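Local atomic coordinates of putative uncharacterized protein Smu.1393c (PDB entry 4L9A), a protein that probably hydrolyses carboxylic esters, as an alpha/beta hydrolase of carboxylesterase type from the cariogenic bacterium Streptococcus mutans. Residues Lys133-Phe138 / Glu231-Ile236; Gln110-Cys115 / Gln126-Ser131; Ser235-Glu240 / Glu251-His256. All blocks are in the same frame, centred on the assembly; numbering follows the deposited sequence.

All three contacts belong to the mixed central sheet of the alpha/beta hydrolase fold. Contact 2 lays helix 120-130 on strand 111-117, contact 1 pairs the next strand, 134-141, with strand 235-239, and contact 3 holds a loop against strand 235-239. The centres of contacts 1 and 2 lie about 8 Å apart, with Leu136 N 2.7 Å from Tyr112 O. Contacts 1 and 3, their centres about 11 Å apart, share Ser235 and Ile236, while contacts 2 and 3 do not touch. In this family the turn between a strand and helix placed like 111-117 and 120-130 is the nucleophile elbow, so contact 2 probably lies beneath the active site.

Contact 1: Lys133-Phe138 / Glu231-Ile236; sequences KACLGF and EKIPSI
Phe138 and Ser235 form a parallel bridge between strands 134-141 and 235-239, and two backbone hydrogen bonds secure it. Phe138 N donates to Pro234 O at 2.9 Å, and Ile236 N donates to Phe138 O at 2.8 Å with an N-H...O angle of 171°. One residue of the first strand thus bonds to the two neighbours of its partner, as a parallel pair requires. Weaker CA-H...O contacts reinforce them: Gly137 CA lies 3.3 Å from Pro234 O, and Ser235 CA approaches Phe138 O.

Before the bridge the chains meet through carbon. Ile233 reaches over with both branches: CD1 packs 3.8 Å from Cys135 CB and also meets SG, while CG2, anti to the backbone N, rests 3.8 Å from Gly137 CA. Glycine suits this place because its backbone is nearly fully extended (phi 176°), a conformation that residues with a side chain seldom adopt. The Pro234 ring presents CD to Leu136 O at 3.2 Å; proline, lacking an N-H, offers that carbonyl only C-H groups.

Beyond the backbone, Ser235 OG sits at the edge of the Phe138 ring, near its plane and 3.4 Å from CD2, while its hydrogen bond goes to Tyr252 O. The Phe138 side chain packs on Ala124 and Met128 of helix 120-130; helix 275-287 touches Pro234 and Ile236. In this largely buried setting the polar work between the strands falls to the backbone, leaving Phe138, Pro234 and Ile236 to pack on the helices that sandwich the sheet, while the Ser235 hydroxyl serves the loop.

Contact 2: Gln110-Cys115 / Gln126-Ser131; sequences QSYLLC and QIMNQS
In the beta-alpha-beta unit built from strand 111-117, helix 120-130 and strand 134-141, Tyr112 and Leu114 reach from the first strand to Ile127, Met128 and Ser131 on the helix. The Tyr112 hydroxyl and Ser131 OG are 2.7 Å apart in a hydrogen bond that either could donate. Ser131 OG comes in at the edge of the ring, near its plane. Tyrosine suits the spot because its long ring spans the gap and still ends in a polar group, beside the helix end.

Strand and helix run nearly antiparallel, at 162°, with their axes 10.3 Å apart, as befits a crossover in which the chain doubles back over the sheet before entering strand 134-141. Within that spacing Leu114 supplies the filling. Its CD1 meets Ile127 CG2 at 3.9 Å. Leu114 CD1 also presses to 3.5 Å on Met128 CG, tight for two carbons; Met128 is a selenomethionine here. The Tyr112 hydroxyl also lies against the helix backbone, 3.5 Å from Met128 CA. Nearby, Ile127 O accepts the backbone N-H of both Ser131 and Gln130, while Ser131 OG also bonds to Lys133 O.

Contact 3: Ser235-Glu240 / Glu251-His256; sequences SIVFSE and EYLNKH
Ser235 OG donates a short hydrogen bond of 2.6 Å to Tyr252 O, coming in nearly straight beyond the oxygen, with a C=O...OG angle of 162°. The bond fastens the loop between helix 244-248 and strand 260-263 to strand 235-239, a parallel strand of the alpha/beta hydrolase sheet. Ser235 OG stands anti to its own backbone N (chi1 -179°), which carries it to the loop carbonyl. Serine fits here because it is small and can satisfy a buried carbonyl with its hydroxyl.

Two residues further along the strand, Val237 gives the loop an apolar seat. Its CG2 lies 4.0 Å from Tyr252 CB and 4.3 Å from Leu253 CD2, and the Val237 and Tyr252 side chains cross at about a right angle. Valine is apt because it is short and apolar: CG2 alone meets both loop residues, while the side chain also touches Leu261 of strand 260-263. The Tyr252 ring itself leads away from the strand: Glu251 CG packs over one face towards the rim, the Phe138 ring meets it nearly parallel, and its hydroxyl bonds to Thr144 O.

Further on, the loop turns upon itself. Asn254 ND2 reaches Ile233 O, while Asn254 OD1 bonds to Thr259 OG1 and closes an Asx turn, accepting from His256 N at 3.1 Å, with that nitrogen lying 55° out of the amide carbonyl plane.

Contact 1: Lys133-Phe138 / Glu231-Ile236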
loop_
_atom_site.group_PDB
_atom_site.type_symbol
_atom_site.label_atom_id
_atom_site.label_comp_id
_atom_site.label_asym_id
_atom_site.label_seq_id
_atom_site.Cartn_x
_atom_site.Cartn_y
_atom_site.Cartn_z
ATOM N N LYS A 133 -15.075 -0.126 12.293
ATOM C CA LYS A 133 -14.918 1.295 11.983
ATOM C C LYS A 133 -15.381 1.550 10.561
ATOM O O LYS A 133 -15.306 0.656 9.713
ATOM C CB LYS A 133 -13.472 1.753 12.184
ATOM C CG LYS A 133 -13.100 1.827 13.674
ATOM C CD LYS A 133 -11.693 2.344 13.931
ATOM C CE LYS A 133 -11.401 2.308 15.437
ATOM N NZ LYS A 133 -10.255 3.164 15.846
ATOM N N ALA A 134 -15.860 2.763 10.303
ATOM C CA ALA A 134 -16.477 3.076 9.023
ATOM C C ALA A 134 -15.464 3.503 7.975
ATOM O O ALA A 134 -14.734 4.479 8.154
ATOM C CB ALA A 134 -17.545 4.152 9.185
ATOM N N CYS A 135 -15.446 2.778 6.864
ATOM C CA CYS A 135 -14.598 3.140 5.744
ATOM C C CYS A 135 -15.300 4.159 4.855
ATOM O O CYS A 135 -16.413 3.919 4.386
ATOM C CB CYS A 135 -14.243 1.894 4.941
ATOM S SG CYS A 135 -13.086 2.214 3.619
ATOM N N LEU A 136 -14.655 5.295 4.622
ATOM C CA LEU A 136 -15.240 6.336 3.772
ATOM C C LEU A 136 -14.758 6.297 2.316
ATOM O O LEU A 136 -15.309 6.990 1.459
ATOM C CB LEU A 136 -14.950 7.719 4.344
ATOM C CG LEU A 136 -15.467 7.945 5.763
ATOM C CD1 LEU A 136 -14.993 9.283 6.290
ATOM C CD2 LEU A 136 -16.979 7.857 5.788
ATOM N N GLY A 137 -13.728 5.515 2.034
ATOM C CA GLY A 137 -13.161 5.523 0.702
ATOM C C GLY A 137 -11.934 4.655 0.563
ATOM O O GLY A 137 -11.207 4.399 1.532
ATOM N N PHE A 138 -11.702 4.201 -0.661
ATOM C CA PHE A 138 -10.494 3.463 -1.000
ATOM C C PHE A 138 -9.720 4.248 -2.047
ATOM O O PHE A 138 -10.299 4.706 -3.026
ATOM C CB PHE A 138 -10.847 2.077 -1.539
ATOM C CG PHE A 138 -9.655 1.297 -2.032
ATOM C CD1 PHE A 138 -8.778 0.704 -1.133
ATOM C CD2 PHE A 138 -9.422 1.151 -3.396
ATOM C CE1 PHE A 138 -7.675 -0.017 -1.577
ATOM C CE2 PHE A 138 -8.330 0.444 -3.848
ATOM C CZ PHE A 138 -7.447 -0.145 -2.940
ATOM N N GLU A 231 -20.371 -1.753 -2.681
ATOM C CA GLU A 231 -20.944 -0.693 -3.499
ATOM C C GLU A 231 -21.087 0.605 -2.703
ATOM O O GLU A 231 -21.132 1.692 -3.279
ATOM C CB GLU A 231 -22.302 -1.132 -4.061
ATOM C CG GLU A 231 -22.208 -2.295 -5.044
ATOM C CD GLU A 231 -21.535 -1.902 -6.349
ATOM O OE1 GLU A 231 -21.545 -0.695 -6.677
ATOM O OE2 GLU A 231 -21.002 -2.796 -7.049
ATOM N N LYS A 232 -21.133 0.480 -1.377
ATOM C CA LYS A 232 -21.331 1.626 -0.485
ATOM C C LYS A 232 -20.071 2.465 -0.261
ATOM O O LYS A 232 -20.137 3.559 0.299
ATOM C CB LYS A 232 -21.877 1.159 0.870
ATOM C CG LYS A 232 -23.121 0.276 0.784
ATOM C CD LYS A 232 -23.529 -0.239 2.164
ATOM C CE LYS A 232 -24.520 -1.396 2.071
ATOM N NZ LYS A 232 -24.754 -2.012 3.411
ATOM N N ILE A 233 -18.923 1.952 -0.682
ATOM C CA ILE A 233 -17.666 2.660 -0.469
ATOM C C ILE A 233 -17.090 3.166 -1.782
ATOM O O ILE A 233 -16.822 2.374 -2.680
ATOM C CB ILE A 233 -16.609 1.736 0.165
ATOM C CG1 ILE A 233 -17.054 1.279 1.562
ATOM C CG2 ILE A 233 -15.256 2.435 0.223
ATOM C CD1 ILE A 233 -16.145 0.208 2.145
ATOM N N PRO A 234 -16.861 4.485 -1.886
ATOM C CA PRO A 234 -16.250 5.017 -3.109
ATOM C C PRO A 234 -14.810 4.557 -3.252
ATOM O O PRO A 234 -14.081 4.431 -2.258
ATOM C CB PRO A 234 -16.303 6.540 -2.920
ATOM C CG PRO A 234 -16.850 6.785 -1.553
ATOM C CD PRO A 234 -16.960 5.491 -0.820
ATOM N N SER A 235 -14.410 4.314 -4.494
ATOM C CA SER A 235 -13.078 3.837 -4.811
ATOM C C SER A 235 -12.457 4.744 -5.856
ATOM O O SER A 235 -13.043 4.965 -6.918
ATOM C CB SER A 235 -13.156 2.411 -5.358
ATOM O OG SER A 235 -11.871 1.905 -5.658
ATOM N N ILE A 236 -11.271 5.273 -5.567
ATOM C CA ILE A 236 -10.532 6.015 -6.580
ATOM C C ILE A 236 -9.267 5.227 -6.903
ATOM O O ILE A 236 -8.384 5.073 -6.051
ATOM C CB ILE A 236 -10.142 7.436 -6.130
ATOM C CG1 ILE A 236 -11.335 8.181 -5.518
ATOM C CG2 ILE A 236 -9.584 8.217 -7.317
ATOM C CD1 ILE A 236 -12.380 8.560 -6.516
#

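Contact 2: Gln110-Cys115 / Gln126-Ser131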
loop_
_atom_site.group_PDB
_atom_site.type_symbol
_atom_site.label_atom_id
_atom_site.label_comp_id
_atom_site.label_asym_id
_atom_site.label_seq_id
_atom_site.Cartn_x
_atom_site.Cartn_y
_atom_site.Cartn_z
ATOM N N GLN A 110 -12.671 7.126 14.334
ATOM C CA GLN A 110 -13.889 6.338 14.176
ATOM C C GLN A 110 -14.194 6.008 12.705
ATOM O O GLN A 110 -14.882 5.031 12.411
ATOM C CB GLN A 110 -15.080 7.016 14.859
ATOM C CG GLN A 110 -15.090 6.817 16.373
ATOM C CD GLN A 110 -14.874 5.360 16.759
ATOM O OE1 GLN A 110 -15.371 4.450 16.094
ATOM N NE2 GLN A 110 -14.110 5.132 17.825
ATOM N N SER A 111 -13.678 6.823 11.793
ATOM C CA SER A 111 -13.808 6.537 10.359
ATOM C C SER A 111 -12.456 6.661 9.660
ATOM O O SER A 111 -11.529 7.302 10.177
ATOM C CB SER A 111 -14.832 7.466 9.717
ATOM O OG SER A 111 -14.432 8.816 9.865
ATOM N N TYR A 112 -12.329 6.042 8.489
ATOM C CA TYR A 112 -11.054 6.050 7.793
ATOM C C TYR A 112 -11.195 5.927 6.279
ATOM O O TYR A 112 -12.245 5.535 5.762
ATOM C CB TYR A 112 -10.184 4.903 8.301
ATOM C CG TYR A 112 -10.713 3.542 7.919
ATOM C CD1 TYR A 112 -11.782 2.969 8.604
ATOM C CD2 TYR A 112 -10.154 2.834 6.869
ATOM C CE1 TYR A 112 -12.273 1.715 8.254
ATOM C CE2 TYR A 112 -10.633 1.581 6.504
ATOM C CZ TYR A 112 -11.693 1.028 7.197
ATOM O OH TYR A 112 -12.164 -0.218 6.834
ATOM N N LEU A 113 -10.121 6.283 5.586
ATOM C CA LEU A 113 -9.939 5.925 4.184
ATOM C C LEU A 113 -8.656 5.122 4.102
ATOM O O LEU A 113 -7.690 5.405 4.812
ATOM C CB LEU A 113 -9.832 7.164 3.297
ATOM C CG LEU A 113 -11.119 7.952 3.051
ATOM C CD1 LEU A 113 -11.386 8.895 4.211
ATOM C CD2 LEU A 113 -11.009 8.727 1.745
ATOM N N LEU A 114 -8.663 4.096 3.265
ATOM C CA LEU A 114 -7.477 3.295 3.018
ATOM C C LEU A 114 -6.793 3.798 1.757
ATOM O O LEU A 114 -7.452 4.017 0.738
ATOM C CB LEU A 114 -7.868 1.833 2.824
ATOM C CG LEU A 114 -7.815 0.968 4.079
ATOM C CD1 LEU A 114 -8.575 -0.342 3.881
ATOM C CD2 LEU A 114 -6.363 0.727 4.465
ATOM N N CYS A 115 -5.477 3.977 1.826
ATOM C CA CYS A 115 -4.685 4.360 0.665
ATOM C C CYS A 115 -3.572 3.339 0.542
ATOM O O CYS A 115 -2.752 3.195 1.446
ATOM C CB CYS A 115 -4.104 5.773 0.835
ATOM S SG CYS A 115 -3.059 6.349 -0.566
ATOM N N GLN A 126 -10.075 -6.913 2.608
ATOM C CA GLN A 126 -10.581 -7.631 3.783
ATOM C C GLN A 126 -10.873 -6.672 4.929
ATOM O O GLN A 126 -11.879 -6.804 5.610
ATOM C CB GLN A 126 -9.585 -8.701 4.236
ATOM C CG GLN A 126 -9.120 -9.606 3.112
ATOM C CD GLN A 126 -10.252 -10.430 2.532
ATOM O OE1 GLN A 126 -11.286 -10.613 3.173
ATOM N NE2 GLN A 126 -10.059 -10.937 1.316
ATOM N N ILE A 127 -9.982 -5.707 5.133
ATOM C CA ILE A 127 -10.159 -4.689 6.165
ATOM C C ILE A 127 -11.496 -3.952 6.023
ATOM O O ILE A 127 -12.260 -3.819 6.979
ATOM C CB ILE A 127 -8.990 -3.676 6.127
ATOM C CG1 ILE A 127 -7.670 -4.382 6.450
ATOM C CG2 ILE A 127 -9.244 -2.518 7.087
ATOM C CD1 ILE A 127 -6.438 -3.583 6.092
HETATM N N MSE A 128 -11.789 -3.471 4.823
HETATM C CA MSE A 128 -13.018 -2.716 4.609
HETATM C C MSE A 128 -14.246 -3.604 4.793
HETATM O O MSE A 128 -15.298 -3.140 5.214
HETATM C CB MSE A 128 -13.018 -2.065 3.222
HETATM C CG MSE A 128 -11.876 -1.073 3.022
HETATM SE SE MSE A 128 -11.960 -0.156 1.266
HETATM C CE MSE A 128 -11.270 -1.599 0.125
ATOM N N ASN A 129 -14.100 -4.887 4.489
ATOM C CA ASN A 129 -15.195 -5.839 4.644
ATOM C C ASN A 129 -15.401 -6.281 6.101
ATOM O O ASN A 129 -16.494 -6.706 6.475
ATOM C CB ASN A 129 -14.961 -7.038 3.709
ATOM C CG ASN A 129 -16.050 -8.088 3.797
ATOM O OD1 ASN A 129 -17.192 -7.860 3.391
ATOM N ND2 ASN A 129 -15.691 -9.263 4.301
ATOM N N GLN A 130 -14.369 -6.157 6.938
ATOM C CA GLN A 130 -14.443 -6.708 8.298
ATOM C C GLN A 130 -14.429 -5.690 9.441
ATOM O O GLN A 130 -14.857 -6.007 10.552
ATOM C CB GLN A 130 -13.306 -7.701 8.541
ATOM C CG GLN A 130 -13.230 -8.861 7.575
ATOM C CD GLN A 130 -12.051 -9.758 7.878
ATOM O OE1 GLN A 130 -11.676 -9.938 9.044
ATOM N NE2 GLN A 130 -11.446 -10.318 6.832
ATOM N N SER A 131 -13.913 -4.491 9.186
ATOM C CA SER A 131 -13.713 -3.495 10.242
ATOM C C SER A 131 -15.021 -2.906 10.739
ATOM O O SER A 131 -15.870 -2.518 9.941
ATOM C CB SER A 131 -12.850 -2.352 9.728
ATOM O OG SER A 131 -13.519 -1.663 8.681
#

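Contact 3: Ser235-Glu240 / Glu251-His256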
loop_
_atom_site.group_PDB
_atom_site.type_symbol
_atom_site.label_atom_id
_atom_site.label_comp_id
_atom_site.label_asym_id
_atom_site.label_seq_id
_atom_site.Cartn_x
_atom_site.Cartn_y
_atom_site.Cartn_z
ATOM N N SER A 235 -14.410 4.314 -4.494
ATOM C CA SER A 235 -13.078 3.837 -4.811
ATOM C C SER A 235 -12.457 4.744 -5.856
ATOM O O SER A 235 -13.043 4.965 -6.918
ATOM C CB SER A 235 -13.156 2.411 -5.358
ATOM O OG SER A 235 -11.871 1.905 -5.658
ATOM N N ILE A 236 -11.271 5.273 -5.567
ATOM C CA ILE A 236 -10.532 6.015 -6.580
ATOM C C ILE A 236 -9.267 5.227 -6.903
ATOM O O ILE A 236 -8.384 5.073 -6.051
ATOM C CB ILE A 236 -10.142 7.436 -6.130
ATOM C CG1 ILE A 236 -11.335 8.181 -5.518
ATOM C CG2 ILE A 236 -9.584 8.217 -7.317
ATOM C CD1 ILE A 236 -12.380 8.560 -6.516
ATOM N N VAL A 237 -9.195 4.701 -8.121
ATOM C CA VAL A 237 -8.043 3.894 -8.528
ATOM C C VAL A 237 -7.227 4.650 -9.575
ATOM O O VAL A 237 -7.788 5.225 -10.518
ATOM C CB VAL A 237 -8.493 2.510 -9.056
ATOM C CG1 VAL A 237 -7.334 1.738 -9.701
ATOM C CG2 VAL A 237 -9.114 1.705 -7.929
ATOM N N PHE A 238 -5.910 4.673 -9.379
ATOM C CA PHE A 238 -4.976 5.274 -10.324
ATOM C C PHE A 238 -4.111 4.180 -10.914
ATOM O O PHE A 238 -3.587 3.331 -10.191
ATOM C CB PHE A 238 -4.045 6.288 -9.622
ATOM C CG PHE A 238 -4.757 7.489 -9.073
ATOM C CD1 PHE A 238 -5.455 7.411 -7.872
ATOM C CD2 PHE A 238 -4.713 8.700 -9.741
ATOM C CE1 PHE A 238 -6.116 8.522 -7.354
ATOM C CE2 PHE A 238 -5.370 9.816 -9.232
ATOM C CZ PHE A 238 -6.075 9.726 -8.044
ATOM N N SER A 239 -3.923 4.227 -12.225
ATOM C CA SER A 239 -3.148 3.221 -12.913
ATOM C C SER A 239 -2.590 3.780 -14.213
ATOM O O SER A 239 -3.168 4.689 -14.807
ATOM C CB SER A 239 -4.040 2.018 -13.225
ATOM O OG SER A 239 -3.512 1.255 -14.294
ATOM N N GLU A 240 -1.476 3.218 -14.659
ATOM C CA GLU A 240 -0.979 3.496 -16.000
ATOM C C GLU A 240 -2.055 3.111 -17.022
ATOM O O GLU A 240 -2.812 2.163 -16.800
ATOM C CB GLU A 240 0.325 2.727 -16.244
ATOM C CG GLU A 240 1.468 3.149 -15.300
ATOM C CD GLU A 240 2.655 2.201 -15.358
ATOM O OE1 GLU A 240 3.539 2.402 -16.206
ATOM O OE2 GLU A 240 2.691 1.238 -14.565
ATOM N N GLU A 251 -11.936 -6.140 -8.913
ATOM C CA GLU A 251 -12.567 -6.106 -7.608
ATOM C C GLU A 251 -12.418 -4.746 -6.914
ATOM O O GLU A 251 -12.991 -4.537 -5.837
ATOM C CB GLU A 251 -11.935 -7.188 -6.723
ATOM C CG GLU A 251 -10.406 -7.072 -6.600
ATOM C CD GLU A 251 -9.659 -7.783 -7.741
ATOM O OE1 GLU A 251 -10.196 -7.873 -8.863
ATOM O OE2 GLU A 251 -8.541 -8.276 -7.501
ATOM N N TYR A 252 -11.631 -3.840 -7.491
ATOM C CA TYR A 252 -11.389 -2.539 -6.846
ATOM C C TYR A 252 -12.385 -1.465 -7.291
ATOM O O TYR A 252 -12.469 -0.389 -6.694
ATOM C CB TYR A 252 -9.953 -2.058 -7.068
ATOM C CG TYR A 252 -8.913 -2.943 -6.418
ATOM C CD1 TYR A 252 -8.809 -3.022 -5.027
ATOM C CD2 TYR A 252 -8.058 -3.723 -7.186
ATOM C CE1 TYR A 252 -7.868 -3.843 -4.423
ATOM C CE2 TYR A 252 -7.112 -4.551 -6.593
ATOM C CZ TYR A 252 -7.021 -4.603 -5.204
ATOM O OH TYR A 252 -6.096 -5.417 -4.588
ATOM N N LEU A 253 -13.141 -1.765 -8.338
ATOM C CA LEU A 253 -14.130 -0.819 -8.846
ATOM C C LEU A 253 -15.554 -1.270 -8.549
ATOM O O LEU A 253 -15.829 -2.456 -8.404
ATOM C CB LEU A 253 -13.933 -0.559 -10.347
ATOM C CG LEU A 253 -12.728 0.324 -10.693
ATOM C CD1 LEU A 253 -12.584 0.530 -12.201
ATOM C CD2 LEU A 253 -12.833 1.664 -9.987
ATOM N N ASN A 254 -16.450 -0.297 -8.441
ATOM C CA ASN A 254 -17.852 -0.554 -8.199
ATOM C C ASN A 254 -18.633 0.553 -8.875
ATOM O O ASN A 254 -18.056 1.338 -9.636
ATOM C CB ASN A 254 -18.160 -0.608 -6.692
ATOM C CG ASN A 254 -17.786 0.679 -5.969
ATOM O OD1 ASN A 254 -17.764 1.762 -6.560
ATOM N ND2 ASN A 254 -17.496 0.565 -4.674
ATOM N N LYS A 255 -19.926 0.635 -8.588
ATOM C CA LYS A 255 -20.799 1.566 -9.294
ATOM C C LYS A 255 -21.096 2.849 -8.530
ATOM O O LYS A 255 -21.956 3.622 -8.935
ATOM C CB LYS A 255 -22.094 0.864 -9.695
ATOM C CG LYS A 255 -21.905 -0.087 -10.858
ATOM C CD LYS A 255 -22.732 -1.348 -10.681
ATOM C CE LYS A 255 -22.579 -2.266 -11.881
ATOM N NZ LYS A 255 -23.046 -1.606 -13.132
ATOM N N HIS A 256 -20.369 3.088 -7.443
ATOM C CA HIS A 256 -20.589 4.289 -6.638
ATOM C C HIS A 256 -20.450 5.530 -7.516
ATOM O O HIS A 256 -19.570 5.585 -8.369
ATOM C CB HIS A 256 -19.589 4.343 -5.480
ATOM C CG HIS A 256 -19.979 5.287 -4.383
ATOM N ND1 HIS A 256 -19.971 6.656 -4.538
ATOM C CD2 HIS A 256 -20.367 5.055 -3.106
ATOM C CE1 HIS A 256 -20.344 7.228 -3.407
ATOM N NE2 HIS A 256 -20.586 6.278 -2.519
#